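Local atomic coordinates of NreA protein (Staphylococcus carnosus subsp. carnosus TM300, PDB entry 4IUH), a protein that binds nitrate, contains a GAF domain and functions as the nitrate receptor of the staphylococcal nitrate regulation system. Residues 25-38 against 147-159. Sequence-based numbering, arbitrary orientation.
Sequences YQDALDEIRETEKF and STTFRINQRLGSF
Arg155, in the loop after strand 128-138, reaches to two glutamates of helix 25-36, which packs on the antiparallel sheet of the GAF fold, and the three form a salt-bridge network. Its chain is extended from CG to NE, laying the guanidinium along the helix past Ile32. Glu31 is gripped side-on: Arg155 NE gives a nearly straight bond (170°) to the syn lone pair of Glu31 OE1. Arg155 NH2 meets Glu31 OE2 at 2.9 Å. Glu36 is held end-on, its OE2 taking both Arg155 NH1 (2.6 Å) and Arg155 NH2, the latter on its anti lone pair; the guanidinium probably helps keep both glutamates ionised. The Glu36 carboxylate carbon also lies at the edge of the Phe150 ring.

Beneath the salt bridges the contact is largely apolar. Leu156 CD1 touches both Ala28 CB (3.7 Å) and Ile32 CD1, and Leu156 also touches Leu123 of strand 115-125. Ile32 CG2 touches Phe150 CZ. At the helix start, the rings of Tyr25 and Phe159 meet obliquely, planes 36° apart; at its far end Phe38 CZ touches Ser147 CB.

One water donates to both Glu31 OE1 (2.6 Å) and Arg155 O (2.7 Å).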
ATOM      1  N   TYR A  25      -2.060  14.921  -0.262  1.00 38.63           N
ATOM      2  CA  TYR A  25      -1.704  13.550   0.099  1.00 35.14           C
ATOM      3  C   TYR A  25      -0.258  13.192  -0.224  1.00 34.30           C
ATOM      4  O   TYR A  25       0.354  12.380   0.472  1.00 32.48           O
ATOM      5  CB  TYR A  25      -2.675  12.539  -0.523  1.00 33.02           C
ATOM      6  CG  TYR A  25      -3.978  12.456   0.231  1.00 33.26           C
ATOM      7  CD1 TYR A  25      -4.069  11.739   1.416  1.00 31.84           C
ATOM      8  CD2 TYR A  25      -5.112  13.119  -0.224  1.00 35.36           C
ATOM      9  CE1 TYR A  25      -5.254  11.669   2.123  1.00 32.49           C
ATOM     10  CE2 TYR A  25      -6.304  13.058   0.476  1.00 36.03           C
ATOM     11  CZ  TYR A  25      -6.370  12.329   1.649  1.00 34.67           C
ATOM     12  OH  TYR A  25      -7.555  12.268   2.351  1.00 35.77           O
ATOM     13  N   GLN A  26       0.285  13.808  -1.269  1.00 29.88           N
ATOM     14  CA  GLN A  26       1.671  13.576  -1.654  1.00 29.87           C
ATOM     15  C   GLN A  26       2.632  13.964  -0.528  1.00 30.95           C
ATOM     16  O   GLN A  26       3.552  13.212  -0.199  1.00 29.59           O
ATOM     17  CB  GLN A  26       2.011  14.345  -2.930  1.00 32.55           C
ATOM     18  CG  GLN A  26       3.396  14.055  -3.465  1.00 32.94           C
ATOM     19  CD  GLN A  26       3.577  12.591  -3.806  1.00 29.72           C
ATOM     20  OE1 GLN A  26       2.868  12.050  -4.655  1.00 28.64           O
ATOM     21  NE2 GLN A  26       4.520  11.937  -3.133  1.00 28.48           N
ATOM     22  N   ASP A  27       2.402  15.129   0.069  1.00 33.71           N
ATOM     23  CA  ASP A  27       3.241  15.602   1.162  1.00 35.35           C
ATOM     24  C   ASP A  27       3.127  14.689   2.382  1.00 32.99           C
ATOM     25  O   ASP A  27       4.124  14.382   3.034  1.00 32.99           O
ATOM     26  CB  ASP A  27       2.872  17.040   1.551  1.00 39.17           C
ATOM     27  CG  ASP A  27       2.962  18.015   0.382  1.00 42.17           C
ATOM     28  OD1 ASP A  27       4.034  18.627   0.198  1.00 44.83           O
ATOM     29  OD2 ASP A  27       1.955  18.183  -0.341  1.00 42.26           O
ATOM     30  N   ALA A  28       1.908  14.265   2.693  1.00 31.40           N
ATOM     31  CA  ALA A  28       1.685  13.389   3.838  1.00 29.58           C
ATOM     32  C   ALA A  28       2.369  12.039   3.634  1.00 26.69           C
ATOM     33  O   ALA A  28       2.926  11.470   4.570  1.00 26.16           O
ATOM     34  CB  ALA A  28       0.195  13.207   4.097  1.00 28.93           C
ATOM     35  N   LEU A  29       2.329  11.549   2.399  1.00 25.23           N
ATOM     36  CA  LEU A  29       2.958  10.287   2.034  1.00 22.86           C
ATOM     37  C   LEU A  29       4.473  10.388   2.155  1.00 24.01           C
ATOM     38  O   LEU A  29       5.122   9.491   2.695  1.00 22.88           O
ATOM     39  CB  LEU A  29       2.577   9.917   0.602  1.00 21.84           C
ATOM     40  CG  LEU A  29       2.925   8.513   0.127  1.00 19.46           C
ATOM     41  CD1 LEU A  29       2.245   7.486   1.012  1.00 17.44           C
ATOM     42  CD2 LEU A  29       2.525   8.322  -1.326  1.00 19.19           C
ATOM     43  N   ASP A  30       5.032  11.485   1.652  1.00 26.65           N
ATOM     44  CA  ASP A  30       6.466  11.741   1.757  1.00 28.53           C
ATOM     45  C   ASP A  30       6.930  11.797   3.214  1.00 29.40           C
ATOM     46  O   ASP A  30       7.960  11.223   3.561  1.00 29.43           O
ATOM     47  CB  ASP A  30       6.847  13.042   1.040  1.00 31.92           C
ATOM     48  CG  ASP A  30       6.683  12.951  -0.466  1.00 31.75           C
ATOM     49  OD1 ASP A  30       6.472  13.997  -1.112  1.00 34.30           O
ATOM     50  OD2 ASP A  30       6.763  11.834  -1.010  1.00 29.40           O
ATOM     51  N   GLU A  31       6.169  12.490   4.059  1.00 30.48           N
ATOM     52  CA  GLU A  31       6.483  12.558   5.483  1.00 31.66           C
ATOM     53  C   GLU A  31       6.542  11.161   6.097  1.00 29.07           C
ATOM     54  O   GLU A  31       7.513  10.807   6.763  1.00 29.84           O
ATOM     55  CB  GLU A  31       5.456  13.417   6.228  1.00 33.22           C
ATOM     56  CG  GLU A  31       5.737  13.583   7.719  1.00 35.08           C
ATOM     57  CD  GLU A  31       5.189  12.441   8.567  1.00 32.86           C
ATOM     58  OE1 GLU A  31       4.043  12.002   8.317  1.00 30.86           O
ATOM     59  OE2 GLU A  31       5.910  11.983   9.482  1.00 33.47           O
ATOM     60  N   ILE A  32       5.495  10.374   5.868  1.00 26.38           N
ATOM     61  CA  ILE A  32       5.424   9.018   6.405  1.00 24.19           C
ATOM     62  C   ILE A  32       6.632   8.179   5.985  1.00 23.46           C
ATOM     63  O   ILE A  32       7.294   7.572   6.826  1.00 23.78           O
ATOM     64  CB  ILE A  32       4.114   8.311   5.991  1.00 21.75           C
ATOM     65  CG1 ILE A  32       2.916   8.990   6.658  1.00 22.84           C
ATOM     66  CG2 ILE A  32       4.164   6.839   6.357  1.00 19.76           C
ATOM     67  CD1 ILE A  32       1.581   8.689   5.992  1.00 21.33           C
ATOM     68  N   ARG A  33       6.934   8.177   4.691  1.00 22.94           N
ATOM     69  CA  ARG A  33       8.030   7.368   4.170  1.00 22.54           C
ATOM     70  C   ARG A  33       9.381   7.783   4.745  1.00 25.18           C
ATOM     71  O   ARG A  33      10.152   6.939   5.200  1.00 25.14           O
ATOM     72  CB  ARG A  33       8.073   7.425   2.641  1.00 22.16           C
ATOM     73  CG  ARG A  33       9.041   6.432   2.026  1.00 21.70           C
ATOM     74  CD  ARG A  33       9.252   6.694   0.549  1.00 22.35           C
ATOM     75  NE  ARG A  33       9.867   7.994   0.308  1.00 25.40           N
ATOM     76  CZ  ARG A  33      11.174   8.230   0.392  1.00 27.86           C
ATOM     77  NH1 ARG A  33      12.011   7.253   0.715  1.00 27.56           N
ATOM     78  NH2 ARG A  33      11.648   9.443   0.156  1.00 30.99           N
ATOM     79  N   GLU A  34       9.657   9.083   4.720  1.00 33.41           N
ATOM     80  CA  GLU A  34      10.931   9.614   5.196  1.00 36.54           C
ATOM     81  C   GLU A  34      11.132   9.350   6.684  1.00 37.32           C
ATOM     82  O   GLU A  34      12.174   8.846   7.101  1.00 38.48           O
ATOM     83  CB  GLU A  34      11.009  11.124   4.944  1.00 39.68           C
ATOM     84  CG  GLU A  34      11.034  11.538   3.478  1.00 40.16           C
ATOM     85  CD  GLU A  34      10.824  13.041   3.291  1.00 43.39           C
ATOM     86  OE1 GLU A  34      10.561  13.748   4.292  1.00 44.93           O
ATOM     87  OE2 GLU A  34      10.923  13.516   2.137  1.00 44.56           O
ATOM     88  N   THR A  35      10.124   9.700   7.476  1.00 31.54           N
ATOM     89  CA  THR A  35      10.223   9.622   8.926  1.00 32.96           C
ATOM     90  C   THR A  35      10.228   8.188   9.448  1.00 30.99           C
ATOM     91  O   THR A  35      10.875   7.897  10.450  1.00 32.69           O
ATOM     92  CB  THR A  35       9.091  10.412   9.612  1.00 33.74           C
ATOM     93  OG1 THR A  35       7.831   9.926   9.141  1.00 30.76           O
ATOM     94  CG2 THR A  35       9.198  11.902   9.299  1.00 36.61           C
ATOM     95  N   GLU A  36       9.509   7.289   8.781  1.00 35.33           N
ATOM     96  CA  GLU A  36       9.469   5.896   9.232  1.00 33.74           C
ATOM     97  C   GLU A  36      10.615   5.076   8.639  1.00 33.48           C
ATOM     98  O   GLU A  36      10.779   3.904   8.962  1.00 32.70           O
ATOM     99  CB  GLU A  36       8.117   5.252   8.921  1.00 30.95           C
ATOM    100  CG  GLU A  36       6.921   5.995   9.515  1.00 31.45           C
ATOM    101  CD  GLU A  36       6.921   6.000  11.034  1.00 33.63           C
ATOM    102  OE1 GLU A  36       7.255   4.950  11.628  1.00 33.58           O
ATOM    103  OE2 GLU A  36       6.594   7.050  11.638  1.00 35.79           O
ATOM    104  N   LYS A  37      11.404   5.717   7.780  1.00 29.27           N
ATOM    105  CA  LYS A  37      12.565   5.098   7.138  1.00 29.88           C
ATOM    106  C   LYS A  37      12.201   3.933   6.216  1.00 27.06           C
ATOM    107  O   LYS A  37      12.717   2.824   6.365  1.00 26.81           O
ATOM    108  CB  LYS A  37      13.612   4.657   8.169  1.00 32.18           C
ATOM    109  CG  LYS A  37      14.415   5.793   8.794  1.00 35.94           C
ATOM    110  CD  LYS A  37      13.638   6.492   9.899  1.00 36.76           C
ATOM    111  CE  LYS A  37      14.447   7.635  10.519  1.00 40.94           C
ATOM    112  NZ  LYS A  37      13.599   8.534  11.362  1.00 42.00           N
ATOM    113  N   PHE A  38      11.311   4.195   5.264  1.00 23.14           N
ATOM    114  CA  PHE A  38      11.010   3.232   4.214  1.00 21.03           C
ATOM    115  C   PHE A  38      11.623   3.676   2.878  1.00 22.02           C
ATOM    116  O   PHE A  38      11.805   4.865   2.631  1.00 23.73           O
ATOM    117  CB  PHE A  38       9.496   3.060   4.069  1.00 18.62           C
ATOM    118  CG  PHE A  38       8.882   2.126   5.079  1.00 17.50           C
ATOM    119  CD1 PHE A  38       8.833   0.759   4.837  1.00 16.20           C
ATOM    120  CD2 PHE A  38       8.338   2.611   6.259  1.00 18.14           C
ATOM    121  CE1 PHE A  38       8.266  -0.106   5.758  1.00 15.62           C
ATOM    122  CE2 PHE A  38       7.766   1.753   7.181  1.00 17.59           C
ATOM    123  CZ  PHE A  38       7.729   0.390   6.925  1.00 16.34           C
ATOM    124  N   SER A 147       6.746  -1.415  12.877  1.00 56.46           N
ATOM    125  CA  SER A 147       6.014  -0.957  11.695  1.00 54.10           C
ATOM    126  C   SER A 147       4.836  -1.871  11.356  1.00 52.66           C
ATOM    127  O   SER A 147       4.094  -1.620  10.406  1.00 50.96           O
ATOM    128  CB  SER A 147       6.948  -0.801  10.486  1.00 52.91           C
ATOM    129  OG  SER A 147       7.422  -2.053  10.023  1.00 52.14           O
ATOM    130  N   THR A 148       4.666  -2.927  12.142  1.00 42.82           N
ATOM    131  CA  THR A 148       3.527  -3.814  11.997  1.00 42.21           C
ATOM    132  C   THR A 148       2.333  -3.281  12.789  1.00 43.69           C
ATOM    133  O   THR A 148       1.185  -3.497  12.423  1.00 43.58           O
ATOM    134  CB  THR A 148       3.875  -5.230  12.483  1.00 43.50           C
ATOM    135  OG1 THR A 148       3.999  -5.239  13.912  1.00 46.23           O
ATOM    136  CG2 THR A 148       5.183  -5.698  11.852  1.00 42.94           C
ATOM    137  N   THR A 149       2.626  -2.578  13.878  1.00 23.58           N
ATOM    138  CA  THR A 149       1.613  -2.004  14.750  1.00 25.38           C
ATOM    139  C   THR A 149       1.417  -0.517  14.386  1.00 24.98           C
ATOM    140  O   THR A 149       0.755   0.252  15.099  1.00 26.84           O
ATOM    141  CB  THR A 149       2.037  -2.195  16.231  1.00 28.72           C
ATOM    142  OG1 THR A 149       0.884  -2.386  17.062  1.00 30.78           O
ATOM    143  CG2 THR A 149       2.895  -1.026  16.737  1.00 30.25           C
ATOM    144  N   PHE A 150       1.992  -0.136  13.248  1.00 26.76           N
ATOM    145  CA  PHE A 150       1.963   1.238  12.738  1.00 26.40           C
ATOM    146  C   PHE A 150       0.542   1.807  12.605  1.00 26.81           C
ATOM    147  O   PHE A 150      -0.366   1.116  12.146  1.00 26.46           O
ATOM    148  CB  PHE A 150       2.690   1.292  11.386  1.00 24.17           C
ATOM    149  CG  PHE A 150       2.673   2.648  10.737  1.00 24.10           C
ATOM    150  CD1 PHE A 150       3.626   3.598  11.066  1.00 25.75           C
ATOM    151  CD2 PHE A 150       1.710   2.969   9.799  1.00 22.88           C
ATOM    152  CE1 PHE A 150       3.611   4.848  10.479  1.00 26.17           C
ATOM    153  CE2 PHE A 150       1.687   4.215   9.209  1.00 23.22           C
ATOM    154  CZ  PHE A 150       2.643   5.156   9.548  1.00 24.91           C
ATOM    155  N   ARG A 151       0.366   3.069  13.000  1.00 23.41           N
ATOM    156  CA  ARG A 151      -0.946   3.713  12.976  1.00 24.16           C
ATOM    157  C   ARG A 151      -1.105   4.753  11.866  1.00 23.24           C
ATOM    158  O   ARG A 151      -0.242   5.610  11.672  1.00 23.72           O
ATOM    159  CB  ARG A 151      -1.260   4.379  14.320  1.00 27.54           C
ATOM    160  CG  ARG A 151      -1.215   3.455  15.520  1.00 29.26           C
ATOM    161  CD  ARG A 151      -2.148   2.270  15.353  1.00 28.36           C
ATOM    162  NE  ARG A 151      -3.489   2.655  14.914  1.00 28.42           N
ATOM    163  CZ  ARG A 151      -4.442   3.124  15.721  1.00 31.28           C
ATOM    164  NH1 ARG A 151      -4.209   3.281  17.020  1.00 34.36           N
ATOM    165  NH2 ARG A 151      -5.631   3.446  15.224  1.00 31.44           N
ATOM    166  N   ILE A 152      -2.232   4.679  11.165  1.00 33.94           N
ATOM    167  CA  ILE A 152      -2.586   5.653  10.142  1.00 33.36           C
ATOM    168  C   ILE A 152      -3.103   6.937  10.772  1.00 36.09           C
ATOM    169  O   ILE A 152      -2.653   8.032  10.434  1.00 36.82           O
ATOM    170  CB  ILE A 152      -3.710   5.118   9.233  1.00 32.61           C
ATOM    171  CG1 ILE A 152      -3.234   3.908   8.445  1.00 30.79           C
ATOM    172  CG2 ILE A 152      -4.177   6.194   8.272  1.00 32.52           C
ATOM    173  CD1 ILE A 152      -2.176   4.243   7.462  1.00 28.56           C
ATOM    174  N   ASN A 153      -4.051   6.773  11.694  1.00 32.84           N
ATOM    175  CA  ASN A 153      -4.853   7.861  12.253  1.00 35.80           C
ATOM    176  C   ASN A 153      -4.104   9.153  12.571  1.00 37.68           C
ATOM    177  O   ASN A 153      -3.026   9.134  13.166  1.00 38.16           O
ATOM    178  CB  ASN A 153      -5.602   7.373  13.496  1.00 40.05           C
ATOM    179  CG  ASN A 153      -6.297   6.037  13.276  1.00 38.66           C
ATOM    180  OD1 ASN A 153      -5.853   5.213  12.474  1.00 36.19           O
ATOM    181  ND2 ASN A 153      -7.393   5.819  13.997  1.00 41.07           N
ATOM    182  N   GLN A 154      -4.702  10.267  12.153  1.00 38.26           N
ATOM    183  CA  GLN A 154      -4.142  11.602  12.330  1.00 40.69           C
ATOM    184  C   GLN A 154      -2.747  11.727  11.723  1.00 39.20           C
ATOM    185  O   GLN A 154      -1.840  12.276  12.342  1.00 41.04           O
ATOM    186  CB  GLN A 154      -4.137  12.003  13.811  1.00 44.22           C
ATOM    187  N   ARG A 155      -2.580  11.215  10.510  1.00 33.88           N
ATOM    188  CA  ARG A 155      -1.301  11.321   9.824  1.00 32.76           C
ATOM    189  C   ARG A 155      -1.479  11.249   8.312  1.00 30.77           C
ATOM    190  O   ARG A 155      -0.537  11.468   7.547  1.00 30.29           O
ATOM    191  CB  ARG A 155      -0.338  10.234  10.305  1.00 31.34           C
ATOM    192  CG  ARG A 155       1.120  10.648  10.230  1.00 31.91           C
ATOM    193  CD  ARG A 155       2.023   9.635  10.881  1.00 31.14           C
ATOM    194  NE  ARG A 155       3.407   9.828  10.467  1.00 31.40           N
ATOM    195  CZ  ARG A 155       4.411   9.039  10.833  1.00 31.07           C
ATOM    196  NH1 ARG A 155       4.188   8.004  11.631  1.00 30.50           N
ATOM    197  NH2 ARG A 155       5.639   9.285  10.404  1.00 31.70           N
ATOM    198  N   LEU A 156      -2.702  10.954   7.888  1.00 27.48           N
ATOM    199  CA  LEU A 156      -3.017  10.854   6.472  1.00 26.00           C
ATOM    200  C   LEU A 156      -4.447  11.328   6.236  1.00 27.41           C
ATOM    201  O   LEU A 156      -5.284  10.584   5.725  1.00 26.08           O
ATOM    202  CB  LEU A 156      -2.839   9.407   5.992  1.00 22.86           C
ATOM    203  CG  LEU A 156      -2.688   9.211   4.485  1.00 21.37           C
ATOM    204  CD1 LEU A 156      -1.410   9.866   3.994  1.00 21.96           C
ATOM    205  CD2 LEU A 156      -2.712   7.738   4.129  1.00 18.76           C
ATOM    206  N   GLY A 157      -4.724  12.567   6.627  1.00 30.49           N
ATOM    207  CA  GLY A 157      -6.027  13.163   6.417  1.00 32.51           C
ATOM    208  C   GLY A 157      -7.134  12.543   7.249  1.00 32.94           C
ATOM    209  O   GLY A 157      -6.998  12.370   8.460  1.00 33.82           O
ATOM    210  N   SER A 158      -8.236  12.205   6.588  1.00 48.50           N
ATOM    211  CA  SER A 158      -9.408  11.663   7.262  1.00 49.58           C
ATOM    212  C   SER A 158      -9.370  10.140   7.354  1.00 46.74           C
ATOM    213  O   SER A 158     -10.290   9.520   7.885  1.00 47.62           O
ATOM    214  CB  SER A 158     -10.684  12.104   6.537  1.00 51.54           C
ATOM    215  OG  SER A 158     -10.799  11.471   5.270  1.00 49.30           O
ATOM    216  N   PHE A 159      -8.309   9.535   6.835  1.00 31.01           N
ATOM    217  CA  PHE A 159      -8.213   8.080   6.839  1.00 28.74           C
ATOM    218  C   PHE A 159      -7.800   7.549   8.205  1.00 29.10           C
ATOM    219  O   PHE A 159      -7.058   8.197   8.941  1.00 30.13           O
ATOM    220  CB  PHE A 159      -7.241   7.592   5.764  1.00 25.90           C
ATOM    221  CG  PHE A 159      -7.683   7.905   4.364  1.00 25.69           C
ATOM    222  CD1 PHE A 159      -8.970   7.610   3.949  1.00 26.46           C
ATOM    223  CD2 PHE A 159      -6.815   8.507   3.468  1.00 25.12           C
ATOM    224  CE1 PHE A 159      -9.383   7.901   2.660  1.00 26.69           C
ATOM    225  CE2 PHE A 159      -7.219   8.805   2.178  1.00 25.39           C
ATOM    226  CZ  PHE A 159      -8.506   8.503   1.771  1.00 26.14           C
TER
HETATM  227  O   HOH W   1       1.707  12.970   7.718  1.00 24.60           O